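Local coordinates for protein thiosulfate sulfurtransferase YnjE (Escherichia coli, PDB 2WLR) that transfers a sulfur atom from thiosulfate to cyanide, giving thiocyanate and sulfite, as a periplasmic rhodanese working through a cysteine persulfide, at residues V186-L191 with V264-Q269. Sequence-based numbering, arbitrary orientation.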
ATOM      1  N   VAL A 186      -8.331  -2.577 -20.533  1.00 10.57           N
ATOM      2  CA  VAL A 186      -8.848  -3.283 -21.725  1.00 10.70           C
ATOM      3  C   VAL A 186     -10.163  -4.033 -21.443  1.00 10.48           C
ATOM      4  O   VAL A 186     -10.585  -4.216 -20.302  1.00 10.58           O
ATOM      5  CB  VAL A 186      -7.756  -4.239 -22.308  1.00 10.21           C
ATOM      6  CG1 VAL A 186      -6.486  -3.410 -22.734  1.00 11.10           C
ATOM      7  CG2 VAL A 186      -7.403  -5.369 -21.315  1.00 11.13           C
ATOM      8  N   SER A 187     -10.803  -4.479 -22.519  1.00 10.08           N
ATOM      9  CA  SER A 187     -12.070  -5.173 -22.421  1.00  9.73           C
ATOM     10  C   SER A 187     -11.967  -6.471 -21.629  1.00  9.97           C
ATOM     11  O   SER A 187     -10.886  -7.065 -21.515  1.00  9.84           O
ATOM     12  CB  SER A 187     -12.625  -5.480 -23.807  1.00  9.21           C
ATOM     13  OG  SER A 187     -11.813  -6.456 -24.447  1.00 11.86           O
ATOM     14  N   ASP A 188     -13.110  -6.946 -21.151  1.00  9.86           N
ATOM     15  CA  ASP A 188     -13.167  -8.225 -20.427  1.00 10.43           C
ATOM     16  C   ASP A 188     -12.564  -9.343 -21.278  1.00 10.81           C
ATOM     17  O   ASP A 188     -11.812 -10.161 -20.778  1.00 10.30           O
ATOM     18  CB  ASP A 188     -14.594  -8.568 -20.003  1.00 11.04           C
ATOM     19  CG  ASP A 188     -15.185  -7.544 -19.046  1.00 12.73           C
ATOM     20  OD1 ASP A 188     -14.396  -6.829 -18.352  1.00 12.47           O
ATOM     21  OD2 ASP A 188     -16.415  -7.478 -18.982  1.00 14.28           O
ATOM     22  N   GLU A 189     -12.865  -9.361 -22.575  1.00 11.05           N
ATOM     23  CA  GLU A 189     -12.324 -10.404 -23.453  1.00 12.10           C
ATOM     24  C   GLU A 189     -10.804 -10.357 -23.561  1.00 11.19           C
ATOM     25  O   GLU A 189     -10.116 -11.390 -23.660  1.00 10.97           O
ATOM     26  CB  GLU A 189     -12.857 -10.308 -24.913  1.00 13.91           C
ATOM     27  CG  GLU A 189     -14.237  -9.868 -25.290  1.00 18.77           C
ATOM     28  CD  GLU A 189     -14.580  -8.384 -25.076  1.00 17.18           C
ATOM     29  OE1 GLU A 189     -14.571  -7.519 -26.016  1.00 18.06           O
ATOM     30  OE2 GLU A 189     -14.991  -8.130 -23.955  1.00 17.73           O
ATOM     31  N   GLN A 190     -10.250  -9.151 -23.672  1.00 10.37           N
ATOM     32  CA  GLN A 190      -8.804  -8.993 -23.674  1.00 10.21           C
ATOM     33  C   GLN A 190      -8.200  -9.354 -22.314  1.00 10.02           C
ATOM     34  O   GLN A 190      -7.136  -9.964 -22.270  1.00  9.70           O
ATOM     35  CB  GLN A 190      -8.363  -7.587 -24.112  1.00 11.85           C
ATOM     36  CG  GLN A 190      -8.602  -7.309 -25.581  1.00 13.53           C
ATOM     37  CD  GLN A 190      -7.714  -8.097 -26.541  1.00 19.86           C
ATOM     38  OE1 GLN A 190      -7.893  -8.020 -27.770  1.00 24.36           O
ATOM     39  NE2 GLN A 190      -6.761  -8.831 -26.011  1.00 19.89           N
ATOM     40  N   LEU A 191      -8.863  -9.025 -21.213  1.00 10.13           N
ATOM     41  CA  LEU A 191      -8.386  -9.489 -19.905  1.00 10.19           C
ATOM     42  C   LEU A 191      -8.352 -11.008 -19.817  1.00 10.20           C
ATOM     43  O   LEU A 191      -7.411 -11.593 -19.302  1.00  9.47           O
ATOM     44  CB  LEU A 191      -9.229  -8.923 -18.751  1.00 10.98           C
ATOM     45  CG  LEU A 191      -9.129  -7.403 -18.548  1.00 11.06           C
ATOM     46  CD1 LEU A 191     -10.064  -7.013 -17.396  1.00 11.77           C
ATOM     47  CD2 LEU A 191      -7.729  -6.934 -18.279  1.00 11.62           C
ATOM     48  N   VAL A 264     -14.401 -18.942 -13.833  1.00 14.03           N
ATOM     49  CA  VAL A 264     -15.592 -18.148 -13.535  1.00 14.09           C
ATOM     50  C   VAL A 264     -15.787 -17.144 -14.671  1.00 14.35           C
ATOM     51  O   VAL A 264     -14.851 -16.874 -15.441  1.00 14.62           O
ATOM     52  CB  VAL A 264     -15.479 -17.343 -12.204  1.00 14.25           C
ATOM     53  CG1 VAL A 264     -15.293 -18.267 -11.020  1.00 15.81           C
ATOM     54  CG2 VAL A 264     -14.345 -16.294 -12.276  1.00 14.98           C
ATOM     55  N   LYS A 265     -16.989 -16.576 -14.767  1.00 15.09           N
ATOM     56  CA  LYS A 265     -17.260 -15.546 -15.763  1.00 16.30           C
ATOM     57  C   LYS A 265     -16.583 -14.240 -15.357  1.00 15.66           C
ATOM     58  O   LYS A 265     -16.674 -13.817 -14.205  1.00 16.03           O
ATOM     59  CB  LYS A 265     -18.763 -15.302 -15.949  1.00 17.71           C
ATOM     60  CG  LYS A 265     -19.487 -16.411 -16.670  1.00 23.10           C
ATOM     61  CD  LYS A 265     -20.796 -15.900 -17.216  1.00 26.63           C
ATOM     62  CE  LYS A 265     -21.674 -17.027 -17.710  1.00 29.82           C
ATOM     63  NZ  LYS A 265     -23.076 -16.537 -17.764  1.00 31.41           N
ATOM     64  N   ILE A 266     -15.936 -13.598 -16.323  1.00 15.18           N
ATOM     65  CA  ILE A 266     -15.295 -12.299 -16.129  1.00 14.94           C
ATOM     66  C   ILE A 266     -16.316 -11.232 -16.544  1.00 14.47           C
ATOM     67  O   ILE A 266     -16.947 -11.368 -17.601  1.00 15.69           O
ATOM     68  CB  ILE A 266     -14.041 -12.222 -17.007  1.00 14.82           C
ATOM     69  CG1 ILE A 266     -13.011 -13.231 -16.511  1.00 15.47           C
ATOM     70  CG2 ILE A 266     -13.437 -10.804 -17.032  1.00 14.03           C
ATOM     71  CD1 ILE A 266     -11.833 -13.473 -17.457  1.00 14.38           C
ATOM     72  N   PRO A 267     -16.537 -10.200 -15.713  1.00 13.70           N
ATOM     73  CA  PRO A 267     -15.827  -9.917 -14.455  1.00 13.36           C
ATOM     74  C   PRO A 267     -16.580 -10.430 -13.239  1.00 13.29           C
ATOM     75  O   PRO A 267     -17.782 -10.262 -13.154  1.00 13.62           O
ATOM     76  CB  PRO A 267     -15.806  -8.393 -14.413  1.00 13.74           C
ATOM     77  CG  PRO A 267     -17.150  -7.998 -15.036  1.00 13.87           C
ATOM     78  CD  PRO A 267     -17.504  -9.130 -16.031  1.00 14.42           C
ATOM     79  N   ALA A 268     -15.882 -11.024 -12.280  1.00 12.00           N
ATOM     80  CA  ALA A 268     -16.516 -11.523 -11.068  1.00 12.03           C
ATOM     81  C   ALA A 268     -16.792 -10.431 -10.039  1.00 12.13           C
ATOM     82  O   ALA A 268     -17.689 -10.579  -9.207  1.00 13.22           O
ATOM     83  CB  ALA A 268     -15.664 -12.570 -10.438  1.00 12.19           C
ATOM     84  N   GLN A 269     -16.028  -9.333 -10.090  1.00 10.24           N
ATOM     85  CA  GLN A 269     -16.154  -8.266  -9.094  1.00 10.82           C
ATOM     86  C   GLN A 269     -16.290  -6.897  -9.763  1.00 10.95           C
ATOM     87  O   GLN A 269     -15.439  -6.022  -9.587  1.00  9.79           O
ATOM     88  CB  GLN A 269     -14.964  -8.301  -8.131  1.00 10.55           C
ATOM     89  CG  GLN A 269     -14.776  -9.632  -7.426  1.00 12.96           C
ATOM     90  CD  GLN A 269     -15.936 -10.062  -6.546  1.00 16.25           C
ATOM     91  OE1 GLN A 269     -16.719  -9.244  -6.076  1.00 16.18           O
ATOM     92  NE2 GLN A 269     -16.047 -11.365  -6.318  1.00 15.65           N
TER
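D188 turns its CG anti to its own carbonyl carbon (chi1 -62°), and I266 sets its CG2 methyl anti to the backbone N. These two torsions bring the methylene of the acid against the branch of the isoleucine, with D188 CB 3.9 Å from I266 CG2, a plain van der Waals contact. The beta-branch suits I266: while CG2 meets D188, other parts of the side chain can pack along the same helix, against K192 and L195. Further out, D188 OD2 meets the CD-CG side of the P267 ring, 3.6 Å from P267 CD, the two side chains being inclined to each other. The CD hydrogens, polarised by the neighbouring amide nitrogen, probably make this a tolerable neighbour for a carboxylate oxygen. A cis peptide bond, which proline adopts more readily than other residues, joins I266 to P267 and may let both reach the same aspartate.

D188 is the first residue of helix 188-197, where a negative charge should favour the helix dipole. S187 serves as N-cap: its short side chain turns onto the first turn, where Q190 N donates to S187 OG over 3.2 Å at 164°. D188 OD1 is hydrogen-bonded to the hydroxyl of Y225, on helix 213-226, a residue that P267 and L191 also touch. The contact thus lays the loop leading to strand 273-274 over two helices of the second rhodanese domain, at the surface and away from the active site. Its chemistry implies van der Waals adhesion between carbons plus a weakly polar oxygen-to-ring contact, the aspartate's orientation probably being set more by Y225, since segment 264-269 gives its carboxylate no hydrogen bond.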